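Local coordinates for invasion protein InvA (Salmonella enterica, PDB 2X49) that belongs to the inner-membrane export apparatus of a type III secretion system, is involved in invasion of intestinal epithelial cells, and is represented here by its C-terminal domain, at residues Arg79-Ser84 with His287-Leu292; Pro162-Glu167 with Asn193-Met198; Glu235-Met240 with Leu283-Lys288. One frame throughout, in Å; residues are numbered along the deposited sequence.

Contact 1: residues Arg79-Ser84 with His287-Leu292; sequences RVVNYS and HKDLVL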
ATOM      1  N   ARG A  79      19.607  -1.013  -0.571  1.00 18.28           N
ATOM      2  CA  ARG A  79      18.812  -0.033  -1.311  1.00 18.11           C
ATOM      3  C   ARG A  79      18.864   1.351  -0.705  1.00 17.42           C
ATOM      4  O   ARG A  79      18.687   1.505   0.507  1.00 18.59           O
ATOM      5  CB  ARG A  79      17.363  -0.490  -1.398  1.00 19.63           C
ATOM      6  CG  ARG A  79      16.585   0.457  -2.273  1.00 21.77           C
ATOM      7  CD  ARG A  79      15.089   0.195  -2.429  1.00 23.74           C
ATOM      8  NE  ARG A  79      14.445   1.464  -2.804  1.00 24.78           N
ATOM      9  CZ  ARG A  79      13.252   1.879  -2.393  1.00 20.80           C
ATOM     10  NH1 ARG A  79      12.511   1.122  -1.593  1.00 21.61           N
ATOM     11  NH2 ARG A  79      12.797   3.075  -2.779  1.00 26.18           N
ATOM     12  N   VAL A  80      19.078   2.336  -1.576  1.00 16.94           N
ATOM     13  CA  VAL A  80      19.044   3.783  -1.221  1.00 16.07           C
ATOM     14  C   VAL A  80      17.632   4.276  -1.428  1.00 15.88           C
ATOM     15  O   VAL A  80      17.184   4.579  -2.520  1.00 16.73           O
ATOM     16  CB  VAL A  80      20.037   4.666  -2.027  1.00 15.40           C
ATOM     17  CG1 VAL A  80      20.158   6.087  -1.374  1.00 15.39           C
ATOM     18  CG2 VAL A  80      21.418   4.033  -2.052  1.00 16.49           C
ATOM     19  N   VAL A  81      16.932   4.400  -0.319  1.00 15.32           N
ATOM     20  CA  VAL A  81      15.467   4.748  -0.356  1.00 15.95           C
ATOM     21  C   VAL A  81      15.199   6.146  -0.883  1.00 16.02           C
ATOM     22  O   VAL A  81      14.337   6.349  -1.730  1.00 16.46           O
ATOM     23  CB  VAL A  81      14.777   4.508   1.017  1.00 14.95           C
ATOM     24  CG1 VAL A  81      13.271   4.916   1.022  1.00 16.96           C
ATOM     25  CG2 VAL A  81      14.929   3.015   1.481  1.00 16.08           C
ATOM     26  N   ASN A  82      15.964   7.104  -0.393  1.00 16.15           N
ATOM     27  CA  ASN A  82      15.845   8.518  -0.792  1.00 16.37           C
ATOM     28  C   ASN A  82      16.984   8.954  -1.710  1.00 16.33           C
ATOM     29  O   ASN A  82      17.583  10.012  -1.579  1.00 17.51           O
ATOM     30  CB  ASN A  82      15.698   9.446   0.424  1.00 16.20           C
ATOM     31  CG  ASN A  82      16.915   9.432   1.330  1.00 17.44           C
ATOM     32  OD1 ASN A  82      17.727   8.528   1.247  1.00 15.27           O
ATOM     33  ND2 ASN A  82      17.040  10.431   2.208  1.00 15.99           N
ATOM     34  N   TYR A  83      17.219   8.116  -2.699  1.00 16.15           N
ATOM     35  CA  TYR A  83      18.246   8.406  -3.735  1.00 16.16           C
ATOM     36  C   TYR A  83      18.088   9.777  -4.403  1.00 17.03           C
ATOM     37  O   TYR A  83      16.989  10.296  -4.601  1.00 16.96           O
ATOM     38  CB  TYR A  83      18.183   7.340  -4.830  1.00 16.83           C
ATOM     39  CG  TYR A  83      19.289   7.452  -5.847  1.00 14.36           C
ATOM     40  CD1 TYR A  83      20.542   6.918  -5.607  1.00 15.96           C
ATOM     41  CD2 TYR A  83      19.076   8.103  -7.057  1.00 13.95           C
ATOM     42  CE1 TYR A  83      21.574   7.037  -6.542  1.00 18.08           C
ATOM     43  CE2 TYR A  83      20.106   8.214  -8.026  1.00 18.90           C
ATOM     44  CZ  TYR A  83      21.347   7.683  -7.755  1.00 19.31           C
ATOM     45  OH  TYR A  83      22.336   7.814  -8.721  1.00 20.27           O
ATOM     46  N   SER A  84      19.233  10.368  -4.690  1.00 18.12           N
ATOM     47  CA  SER A  84      19.356  11.464  -5.651  1.00 20.09           C
ATOM     48  C   SER A  84      20.609  11.343  -6.506  1.00 20.45           C
ATOM     49  O   SER A  84      21.551  10.615  -6.189  1.00 20.31           O
ATOM     50  CB  SER A  84      19.337  12.812  -4.976  1.00 21.01           C
ATOM     51  OG  SER A  84      20.607  13.166  -4.470  1.00 22.77           O
ATOM     52  N   HIS A 287       7.529   4.735  -6.238  1.00 14.11           N
ATOM     53  CA  HIS A 287       6.150   5.108  -5.888  1.00 15.93           C
ATOM     54  C   HIS A 287       5.646   4.510  -4.605  1.00 14.98           C
ATOM     55  O   HIS A 287       4.884   5.182  -3.904  1.00 16.19           O
ATOM     56  CB  HIS A 287       5.172   4.798  -7.035  1.00 16.06           C
ATOM     57  CG  HIS A 287       5.533   5.503  -8.297  1.00 20.32           C
ATOM     58  ND1 HIS A 287       4.982   5.186  -9.523  1.00 24.20           N
ATOM     59  CD2 HIS A 287       6.447   6.476  -8.527  1.00 21.50           C
ATOM     60  CE1 HIS A 287       5.534   5.952 -10.451  1.00 28.12           C
ATOM     61  NE2 HIS A 287       6.426   6.742  -9.873  1.00 24.32           N
ATOM     62  N   LYS A 288       6.062   3.277  -4.286  1.00 15.02           N
ATOM     63  CA  LYS A 288       5.571   2.629  -3.048  1.00 15.74           C
ATOM     64  C   LYS A 288       6.057   3.343  -1.816  1.00 15.30           C
ATOM     65  O   LYS A 288       5.525   3.137  -0.737  1.00 17.03           O
ATOM     66  CB  LYS A 288       5.944   1.153  -2.913  1.00 14.72           C
ATOM     67  CG  LYS A 288       7.378   0.873  -2.920  1.00 15.17           C
ATOM     68  CD  LYS A 288       7.677  -0.642  -2.728  1.00 17.17           C
ATOM     69  CE  LYS A 288       9.165  -0.905  -2.671  1.00 18.03           C
ATOM     70  NZ  LYS A 288       9.669  -0.434  -1.352  1.00 20.85           N
ATOM     71  N   ASP A 289       7.059   4.194  -1.999  1.00 14.48           N
ATOM     72  CA  ASP A 289       7.738   4.904  -0.881  1.00 14.75           C
ATOM     73  C   ASP A 289       7.305   6.355  -0.767  1.00 14.66           C
ATOM     74  O   ASP A 289       7.852   7.167   0.042  1.00 16.28           O
ATOM     75  CB  ASP A 289       9.267   4.786  -1.018  1.00 14.33           C
ATOM     76  CG  ASP A 289       9.764   3.330  -0.823  1.00 17.37           C
ATOM     77  OD1 ASP A 289       9.518   2.725   0.251  1.00 21.36           O
ATOM     78  OD2 ASP A 289      10.414   2.784  -1.748  1.00 20.57           O
ATOM     79  N   LEU A 290       6.353   6.691  -1.600  1.00 14.70           N
ATOM     80  CA  LEU A 290       5.717   8.030  -1.671  1.00 16.62           C
ATOM     81  C   LEU A 290       4.267   7.988  -1.317  1.00 17.90           C
ATOM     82  O   LEU A 290       3.652   6.950  -1.339  1.00 18.82           O
ATOM     83  CB  LEU A 290       5.816   8.589  -3.096  1.00 17.75           C
ATOM     84  CG  LEU A 290       7.204   8.966  -3.602  1.00 18.16           C
ATOM     85  CD1 LEU A 290       7.255   9.356  -5.100  1.00 20.19           C
ATOM     86  CD2 LEU A 290       7.896  10.046  -2.748  1.00 18.15           C
ATOM     87  N   VAL A 291       3.723   9.168  -1.043  1.00 17.77           N
ATOM     88  CA  VAL A 291       2.264   9.342  -1.102  1.00 18.87           C
ATOM     89  C   VAL A 291       1.944  10.576  -1.887  1.00 18.66           C
ATOM     90  O   VAL A 291       2.715  11.545  -1.941  1.00 18.14           O
ATOM     91  CB  VAL A 291       1.606   9.408   0.295  1.00 19.28           C
ATOM     92  CG1 VAL A 291       1.768   8.026   1.037  1.00 19.87           C
ATOM     93  CG2 VAL A 291       2.165  10.574   1.108  1.00 20.28           C
ATOM     94  N   LEU A 292       0.774  10.555  -2.507  1.00 19.30           N
ATOM     95  CA  LEU A 292       0.242  11.756  -3.155  1.00 19.11           C
ATOM     96  C   LEU A 292      -0.690  12.438  -2.154  1.00 18.32           C
ATOM     97  O   LEU A 292      -1.448  11.786  -1.558  1.00 19.33           O
ATOM     98  CB  LEU A 292      -0.527  11.372  -4.410  1.00 20.45           C
ATOM     99  CG  LEU A 292      -0.879  12.378  -5.445  1.00 22.54           C
ATOM    100  CD1 LEU A 292       0.326  13.251  -5.869  1.00 25.55           C
ATOM    101  CD2 LEU A 292      -1.376  11.510  -6.604  1.00 23.52           C
TER
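Arg79 reaches across to Asp289 with its whole side chain along an almost straight path. Its CB leaves strand 78-80 in the direction of the 3-10 turn at 287-289, CG lies anti to the backbone N (chi1 -175°), and CD and NE carry the extended chain onward; Tyr104 and Trp106 of strand 102-107 touch this side chain. At the far end the guanidinium has the CA of Val81 over one face, 3.8 Å from its plane and displaced to the rim, while its edge meets the carboxylate. Both terminal nitrogens converge on a single oxygen: NH1 of Arg79 donates to OD2 of Asp289 at 2.7 Å and NH2 to the same OD2 at 2.6 Å. Since one acceptor serves two donors, neither bond is straight (137° and 141° at the hydrogen). The oxygen stays close to the guanidinium plane, yet both nitrogens lie off one face of the carboxylate, NH1 on its syn side and NH2 farther above the plane. This charged cluster joins an antiparallel sheet, through strand 78-80, to the turn that leads into strand 291-294 of the parallel sheet. Lys288 adds a weaker salt bridge from its NZ to OD2 of Asp289, 3.3 Å away, but that NZ is held chiefly by His131 and Glu128 of helix 125-139. Glu128 also pairs with NH1 of Arg79, so it probably offsets the closeness of two positive groups, 3.2 Å between Arg79 NH1 and Lys288 NZ. OD1 of Asp289 pairs with Arg123, and Val81 brings CG1 to 4.3 Å from CG of Asp289.

Contact 2: residues Pro162-Glu167 with Asn193-Met198; sequences PDLLKE and NMKLIM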
ATOM      1  N   PRO A 162     -18.639  -6.304  24.037  1.00 21.54           N
ATOM      2  CA  PRO A 162     -19.895  -6.838  23.494  1.00 21.03           C
ATOM      3  C   PRO A 162     -20.894  -5.796  23.087  1.00 20.26           C
ATOM      4  O   PRO A 162     -21.625  -5.973  22.123  1.00 20.23           O
ATOM      5  CB  PRO A 162     -20.446  -7.693  24.628  1.00 20.59           C
ATOM      6  CG  PRO A 162     -19.292  -7.973  25.514  1.00 21.59           C
ATOM      7  CD  PRO A 162     -18.260  -6.927  25.313  1.00 21.47           C
ATOM      8  N   ASP A 163     -20.895  -4.686  23.800  1.00 19.94           N
ATOM      9  CA  ASP A 163     -21.939  -3.661  23.565  1.00 19.48           C
ATOM     10  C   ASP A 163     -21.616  -2.840  22.317  1.00 17.68           C
ATOM     11  O   ASP A 163     -22.473  -2.392  21.544  1.00 16.58           O
ATOM     12  CB  ASP A 163     -22.173  -2.790  24.798  1.00 20.29           C
ATOM     13  CG  ASP A 163     -23.127  -3.440  25.778  1.00 24.03           C
ATOM     14  OD1 ASP A 163     -23.095  -4.694  25.945  1.00 28.02           O
ATOM     15  OD2 ASP A 163     -23.923  -2.702  26.397  1.00 28.13           O
ATOM     16  N   LEU A 164     -20.335  -2.723  22.081  1.00 17.04           N
ATOM     17  CA  LEU A 164     -19.870  -2.010  20.912  1.00 16.23           C
ATOM     18  C   LEU A 164     -20.244  -2.794  19.644  1.00 16.25           C
ATOM     19  O   LEU A 164     -20.752  -2.256  18.676  1.00 14.86           O
ATOM     20  CB  LEU A 164     -18.355  -1.755  21.000  1.00 15.64           C
ATOM     21  CG  LEU A 164     -17.710  -1.141  19.780  1.00 16.55           C
ATOM     22  CD1 LEU A 164     -18.307   0.186  19.365  1.00 17.28           C
ATOM     23  CD2 LEU A 164     -16.199  -1.030  20.016  1.00 20.00           C
ATOM     24  N   LEU A 165     -20.046  -4.087  19.705  1.00 17.39           N
ATOM     25  CA  LEU A 165     -20.345  -4.943  18.549  1.00 18.59           C
ATOM     26  C   LEU A 165     -21.868  -4.923  18.328  1.00 17.78           C
ATOM     27  O   LEU A 165     -22.346  -4.803  17.212  1.00 17.22           O
ATOM     28  CB  LEU A 165     -19.861  -6.387  18.759  1.00 19.64           C
ATOM     29  CG  LEU A 165     -19.943  -7.291  17.515  1.00 23.19           C
ATOM     30  CD1 LEU A 165     -19.139  -6.689  16.402  1.00 27.54           C
ATOM     31  CD2 LEU A 165     -19.481  -8.693  17.789  1.00 27.45           C
ATOM     32  N   LYS A 166     -22.589  -4.999  19.423  1.00 18.03           N
ATOM     33  CA  LYS A 166     -24.067  -4.995  19.382  1.00 17.78           C
ATOM     34  C   LYS A 166     -24.546  -3.790  18.587  1.00 17.34           C
ATOM     35  O   LYS A 166     -25.414  -3.881  17.713  1.00 16.68           O
ATOM     36  CB  LYS A 166     -24.688  -4.946  20.781  1.00 18.76           C
ATOM     37  CG  LYS A 166     -24.740  -6.296  21.428  1.00 21.98           C
ATOM     38  CD  LYS A 166     -25.454  -6.275  22.761  1.00 26.37           C
ATOM     39  CE  LYS A 166     -26.868  -5.765  22.585  1.00 28.61           C
ATOM     40  NZ  LYS A 166     -27.576  -6.529  21.526  1.00 31.84           N
ATOM     41  N   GLU A 167     -23.960  -2.645  18.907  1.00 16.81           N
ATOM     42  CA  GLU A 167     -24.425  -1.369  18.321  1.00 17.06           C
ATOM     43  C   GLU A 167     -24.097  -1.277  16.852  1.00 15.76           C
ATOM     44  O   GLU A 167     -24.868  -0.810  16.009  1.00 15.19           O
ATOM     45  CB  GLU A 167     -23.833  -0.168  19.065  1.00 17.62           C
ATOM     46  CG  GLU A 167     -24.339   1.203  18.573  1.00 19.44           C
ATOM     47  CD  GLU A 167     -25.875   1.423  18.614  1.00 22.83           C
ATOM     48  OE1 GLU A 167     -26.609   0.704  19.331  1.00 25.03           O
ATOM     49  OE2 GLU A 167     -26.337   2.369  17.917  1.00 25.89           O
ATOM     50  N   ASN A 193      -6.328  -2.165  14.461  1.00 19.05           N
ATOM     51  CA  ASN A 193      -7.068  -1.441  15.518  1.00 19.33           C
ATOM     52  C   ASN A 193      -8.568  -1.526  15.293  1.00 19.48           C
ATOM     53  O   ASN A 193      -9.229  -0.544  14.937  1.00 19.37           O
ATOM     54  CB  ASN A 193      -6.626   0.002  15.610  1.00 19.72           C
ATOM     55  CG  ASN A 193      -6.978   0.603  16.943  1.00 24.47           C
ATOM     56  OD1 ASN A 193      -7.870   0.098  17.667  1.00 26.04           O
ATOM     57  ND2 ASN A 193      -6.250   1.662  17.318  1.00 27.49           N
ATOM     58  N   MET A 194      -9.059  -2.733  15.478  1.00 18.40           N
ATOM     59  CA  MET A 194     -10.437  -3.054  15.170  1.00 19.82           C
ATOM     60  C   MET A 194     -11.367  -2.278  16.060  1.00 18.57           C
ATOM     61  O   MET A 194     -12.430  -1.872  15.617  1.00 18.78           O
ATOM     62  CB  MET A 194     -10.699  -4.554  15.266  1.00 20.62           C
ATOM     63  CG  MET A 194     -11.979  -4.975  14.538  1.00 26.78           C
ATOM     64  SD  MET A 194     -11.857  -4.695  12.742  1.00 33.28           S
ATOM     65  CE  MET A 194     -10.812  -6.074  12.256  1.00 37.57           C
ATOM     66  N   LYS A 195     -10.927  -2.001  17.263  1.00 17.50           N
ATOM     67  CA  LYS A 195     -11.810  -1.346  18.258  1.00 17.31           C
ATOM     68  C   LYS A 195     -12.129   0.051  17.741  1.00 17.11           C
ATOM     69  O   LYS A 195     -13.274   0.537  17.744  1.00 15.89           O
ATOM     70  CB  LYS A 195     -11.203  -1.248  19.645  1.00 17.40           C
ATOM     71  CG  LYS A 195     -12.121  -0.561  20.689  1.00 19.97           C
ATOM     72  CD  LYS A 195     -11.429  -0.396  22.015  1.00 22.44           C
ATOM     73  CE  LYS A 195     -12.325   0.288  23.060  1.00 22.55           C
ATOM     74  NZ  LYS A 195     -11.637   0.591  24.371  1.00 25.80           N
ATOM     75  N   LEU A 196     -11.097   0.702  17.263  1.00 16.83           N
ATOM     76  CA  LEU A 196     -11.287   2.087  16.740  1.00 17.80           C
ATOM     77  C   LEU A 196     -12.114   2.127  15.460  1.00 17.35           C
ATOM     78  O   LEU A 196     -12.923   3.034  15.203  1.00 17.23           O
ATOM     79  CB  LEU A 196      -9.956   2.796  16.576  1.00 18.47           C
ATOM     80  CG  LEU A 196      -9.357   3.147  17.937  1.00 23.71           C
ATOM     81  CD1 LEU A 196      -8.126   4.068  17.746  1.00 28.19           C
ATOM     82  CD2 LEU A 196     -10.378   3.771  18.907  1.00 27.82           C
ATOM     83  N   ILE A 197     -11.952   1.119  14.637  1.00 16.38           N
ATOM     84  CA  ILE A 197     -12.656   1.051  13.420  1.00 17.16           C
ATOM     85  C   ILE A 197     -14.133   0.887  13.758  1.00 16.03           C
ATOM     86  O   ILE A 197     -14.984   1.498  13.134  1.00 16.13           O
ATOM     87  CB  ILE A 197     -12.163  -0.050  12.484  1.00 16.83           C
ATOM     88  CG1 ILE A 197     -10.792   0.346  11.949  1.00 16.21           C
ATOM     89  CG2 ILE A 197     -13.075  -0.249  11.301  1.00 19.45           C
ATOM     90  CD1 ILE A 197     -10.093  -0.802  11.252  1.00 18.12           C
ATOM     91  N   MET A 198     -14.395   0.000  14.681  1.00 16.19           N
ATOM     92  CA  MET A 198     -15.791  -0.279  15.125  1.00 16.69           C
ATOM     93  C   MET A 198     -16.420   0.933  15.762  1.00 17.20           C
ATOM     94  O   MET A 198     -17.617   1.207  15.549  1.00 17.01           O
ATOM     95  CB  MET A 198     -15.881  -1.519  15.989  1.00 17.13           C
ATOM     96  CG  MET A 198     -15.543  -2.792  15.283  1.00 18.54           C
ATOM     97  SD  MET A 198     -16.787  -3.222  14.062  1.00 23.67           S
ATOM     98  CE  MET A 198     -15.828  -3.123  12.573  1.00 29.65           C
TER
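A pair of short helices in the helical part of this C-terminal domain, 162-169 and 194-204, meets through Leu164 on one side and Lys195 and Met198 on the other. A chi1 of 174° turns CG of Leu164 beside the carbonyl carbon and opposite the backbone N, and its two methyls are carried away from their own helix and onto the first turn of the partner. CD2 of Leu164 settles between residues three apart in sequence: it lies 4.1 Å from CB of Met198 and 4.2 Å from CG of Lys195, with the carbonyl O of Lys195 at 4.0 Å from the same methyl. The other branch, CD1 of Leu164, stays with the later residue, 4.0 Å from O of Met198. Of its side chain, Lys195 brings CG, near the root of an extended chain. The side chains of Leu164 and Met198 run at about a right angle; Met198 presents CB to the leucine, then bends at chi2 and chi3, away from it, and also touches Leu157 and Ile177. Asn193 is the N-cap of helix 194-204, its OD1 taking a weak bond from N of Leu196, 3.3 Å long. Next to Leu164, Leu165 touches Leu154 and Glu158 of helix 147-158. The contact is apolar, with no directional bond between the two segments, so the fit probably depends mainly on the shapes of the side chains.

Contact 3: residues Glu235-Met240 with Leu283-Lys288; sequences ELRAVM and LLIAHK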
ATOM      1  N   GLU A 235      10.387  10.265   8.051  1.00 18.75           N
ATOM      2  CA  GLU A 235       9.725  11.411   7.441  1.00 17.86           C
ATOM      3  C   GLU A 235       8.754  10.884   6.378  1.00 17.00           C
ATOM      4  O   GLU A 235       8.961   9.840   5.766  1.00 17.24           O
ATOM      5  CB  GLU A 235      10.734  12.416   6.863  1.00 18.22           C
ATOM      6  CG  GLU A 235      11.095  12.185   5.419  1.00 20.73           C
ATOM      7  CD  GLU A 235      12.067  13.218   4.883  1.00 24.58           C
ATOM      8  OE1 GLU A 235      12.536  14.058   5.674  1.00 23.70           O
ATOM      9  OE2 GLU A 235      12.356  13.194   3.661  1.00 28.33           O
ATOM     10  N   LEU A 236       7.662  11.598   6.219  1.00 15.30           N
ATOM     11  CA  LEU A 236       6.727  11.289   5.136  1.00 14.47           C
ATOM     12  C   LEU A 236       7.190  11.937   3.841  1.00 14.14           C
ATOM     13  O   LEU A 236       7.347  13.157   3.746  1.00 14.34           O
ATOM     14  CB  LEU A 236       5.328  11.772   5.498  1.00 15.45           C
ATOM     15  CG  LEU A 236       4.197  11.421   4.567  1.00 14.85           C
ATOM     16  CD1 LEU A 236       3.902   9.925   4.662  1.00 17.61           C
ATOM     17  CD2 LEU A 236       2.962  12.219   4.929  1.00 17.42           C
ATOM     18  N   ARG A 237       7.410  11.106   2.835  1.00 13.87           N
ATOM     19  CA  ARG A 237       7.832  11.589   1.507  1.00 14.49           C
ATOM     20  C   ARG A 237       6.608  11.679   0.620  1.00 15.44           C
ATOM     21  O   ARG A 237       5.902  10.708   0.479  1.00 16.30           O
ATOM     22  CB  ARG A 237       8.889  10.670   0.881  1.00 14.19           C
ATOM     23  CG  ARG A 237      10.054  10.446   1.791  1.00 14.68           C
ATOM     24  CD  ARG A 237      11.119   9.528   1.242  1.00 13.82           C
ATOM     25  NE  ARG A 237      12.252   9.586   2.164  1.00 15.12           N
ATOM     26  CZ  ARG A 237      12.453   8.745   3.173  1.00 14.92           C
ATOM     27  NH1 ARG A 237      11.646   7.717   3.370  1.00 15.44           N
ATOM     28  NH2 ARG A 237      13.480   8.924   3.977  1.00 15.90           N
ATOM     29  N   ALA A 238       6.399  12.856   0.052  1.00 14.61           N
ATOM     30  CA  ALA A 238       5.165  13.217  -0.671  1.00 15.70           C
ATOM     31  C   ALA A 238       5.381  13.987  -1.943  1.00 14.96           C
ATOM     32  O   ALA A 238       6.362  14.675  -2.137  1.00 14.51           O
ATOM     33  CB  ALA A 238       4.252  14.041   0.263  1.00 14.81           C
ATOM     34  N   VAL A 239       4.409  13.760  -2.820  1.00 16.66           N
ATOM     35  CA  VAL A 239       4.141  14.571  -4.014  1.00 15.70           C
ATOM     36  C   VAL A 239       2.802  15.277  -3.812  1.00 14.78           C
ATOM     37  O   VAL A 239       1.816  14.693  -3.411  1.00 16.87           O
ATOM     38  CB  VAL A 239       4.110  13.682  -5.270  1.00 16.71           C
ATOM     39  CG1 VAL A 239       3.633  14.473  -6.500  1.00 18.25           C
ATOM     40  CG2 VAL A 239       5.487  13.020  -5.518  1.00 17.33           C
ATOM     41  N   MET A 240       2.761  16.568  -4.083  1.00 15.03           N
ATOM     42  CA  MET A 240       1.529  17.345  -3.856  1.00 15.59           C
ATOM     43  C   MET A 240       0.801  17.480  -5.166  1.00 14.49           C
ATOM     44  O   MET A 240       1.412  17.662  -6.192  1.00 14.95           O
ATOM     45  CB  MET A 240       1.887  18.713  -3.296  1.00 15.98           C
ATOM     46  CG  MET A 240       0.693  19.612  -2.959  1.00 19.22           C
ATOM     47  SD  MET A 240       1.057  20.511  -1.448  1.00 30.54           S
ATOM     48  CE  MET A 240       1.206  19.073  -0.394  1.00 26.96           C
ATOM     49  N   LEU A 283      10.936  11.296 -11.263  1.00 19.10           N
ATOM     50  CA  LEU A 283      11.113  10.974  -9.800  1.00 19.17           C
ATOM     51  C   LEU A 283      12.127   9.863  -9.584  1.00 18.73           C
ATOM     52  O   LEU A 283      12.177   8.877 -10.342  1.00 19.29           O
ATOM     53  CB  LEU A 283       9.818  10.568  -9.114  1.00 19.54           C
ATOM     54  CG  LEU A 283       8.711  11.591  -9.213  1.00 22.51           C
ATOM     55  CD1 LEU A 283       7.496  11.101  -8.484  1.00 20.16           C
ATOM     56  CD2 LEU A 283       9.282  12.904  -8.660  1.00 25.36           C
ATOM     57  N   LEU A 284      12.919  10.035  -8.528  1.00 17.10           N
ATOM     58  CA  LEU A 284      13.984   9.072  -8.172  1.00 16.42           C
ATOM     59  C   LEU A 284      13.709   8.272  -6.912  1.00 16.16           C
ATOM     60  O   LEU A 284      14.541   7.419  -6.506  1.00 16.40           O
ATOM     61  CB  LEU A 284      15.331   9.769  -7.999  1.00 16.52           C
ATOM     62  CG  LEU A 284      15.875  10.494  -9.208  1.00 14.97           C
ATOM     63  CD1 LEU A 284      17.251  11.053  -8.850  1.00 17.35           C
ATOM     64  CD2 LEU A 284      15.990   9.554 -10.409  1.00 16.51           C
ATOM     65  N   ILE A 285      12.579   8.580  -6.302  1.00 15.93           N
ATOM     66  CA  ILE A 285      12.034   7.784  -5.199  1.00 16.28           C
ATOM     67  C   ILE A 285      10.866   6.920  -5.728  1.00 16.87           C
ATOM     68  O   ILE A 285       9.960   7.410  -6.372  1.00 18.40           O
ATOM     69  CB  ILE A 285      11.618   8.679  -4.034  1.00 17.12           C
ATOM     70  CG1 ILE A 285      12.865   9.419  -3.511  1.00 19.17           C
ATOM     71  CG2 ILE A 285      10.980   7.894  -2.938  1.00 18.23           C
ATOM     72  CD1 ILE A 285      12.582  10.178  -2.233  1.00 21.35           C
ATOM     73  N   ALA A 286      10.950   5.617  -5.490  1.00 15.81           N
ATOM     74  CA  ALA A 286       9.910   4.665  -5.973  1.00 15.49           C
ATOM     75  C   ALA A 286       8.540   5.020  -5.436  1.00 15.63           C
ATOM     76  O   ALA A 286       8.390   5.504  -4.334  1.00 14.88           O
ATOM     77  CB  ALA A 286      10.244   3.248  -5.560  1.00 15.24           C
ATOM     78  N   HIS A 287       7.529   4.735  -6.238  1.00 14.11           N
ATOM     79  CA  HIS A 287       6.150   5.108  -5.888  1.00 15.93           C
ATOM     80  C   HIS A 287       5.646   4.510  -4.605  1.00 14.98           C
ATOM     81  O   HIS A 287       4.884   5.182  -3.904  1.00 16.19           O
ATOM     82  CB  HIS A 287       5.172   4.798  -7.035  1.00 16.06           C
ATOM     83  CG  HIS A 287       5.533   5.503  -8.297  1.00 20.32           C
ATOM     84  ND1 HIS A 287       4.982   5.186  -9.523  1.00 24.20           N
ATOM     85  CD2 HIS A 287       6.447   6.476  -8.527  1.00 21.50           C
ATOM     86  CE1 HIS A 287       5.534   5.952 -10.451  1.00 28.12           C
ATOM     87  NE2 HIS A 287       6.426   6.742  -9.873  1.00 24.32           N
ATOM     88  N   LYS A 288       6.062   3.277  -4.286  1.00 15.02           N
ATOM     89  CA  LYS A 288       5.571   2.629  -3.048  1.00 15.74           C
ATOM     90  C   LYS A 288       6.057   3.343  -1.816  1.00 15.30           C
ATOM     91  O   LYS A 288       5.525   3.137  -0.737  1.00 17.03           O
ATOM     92  CB  LYS A 288       5.944   1.153  -2.913  1.00 14.72           C
ATOM     93  CG  LYS A 288       7.378   0.873  -2.920  1.00 15.17           C
ATOM     94  CD  LYS A 288       7.677  -0.642  -2.728  1.00 17.17           C
ATOM     95  CE  LYS A 288       9.165  -0.905  -2.671  1.00 18.03           C
ATOM     96  NZ  LYS A 288       9.669  -0.434  -1.352  1.00 20.85           N
TER
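OE2 of Glu235 is gripped by ND2 of Asn328 and, more loosely, attracted by Arg237, the residue whose aliphatic part rests on Ile285. That second link is a long ion pair, 3.9 Å from OE2 of Glu235 to NE of Arg237, with the oxygen far from the plane of the guanidinium, so charge acts without any N-H aimed at it. CG of Glu235 also sits over one guanidinium face, displaced from its centre, 4.1 Å from the plane. Across the contact the meeting is apolar. CD of Arg237 touches CD1 of Ile285 at 3.8 Å, the two side chains crossing at about a right angle; the arginine runs extended from CG to NE, and the methyl of Ile285 comes against its methylene, obliquely to the guanidinium. Two residues along, Val239 and Leu283 meet tip to tip, CG2 of the valine 4.1 Å from CD1 of the leucine. The valine has CG1 anti to the backbone N (chi1 172°), which leaves CG2 beside that N and anti to the carbonyl carbon. Arg237 and Val239 use the same side of strand 236-240, as alternate residues of a strand do. The strand is an inner member of the parallel sheet, flanked by 291-294 and 327-332; the segment 283-288, which follows helix 266-280 and precedes strand 291-294 in the chain, covers that side, while Leu284 and Ala286 lean on strand 102-107.

Contacts 1 and 3, with centres 5 Å apart, share His287 and Lys288. The backbone also ties them: in the parallel sheet Val291 O lies 2.9 Å from Val239 N and Val291 N 3.1 Å from Arg237 O, both probable hydrogen bonds. Contact 2 stands apart, its centre 36 Å from that of contact 1 and 34 Å from that of contact 3, on the opposite side of the chain's centre; its nearest atoms are about 18 Å from either. In sequence it falls between the segments of contact 1 and ahead of contact 3. A mercury ion lies about 4 Å from the side chain of the shared Lys288, a calcium ion about 11 Å from that of Arg79.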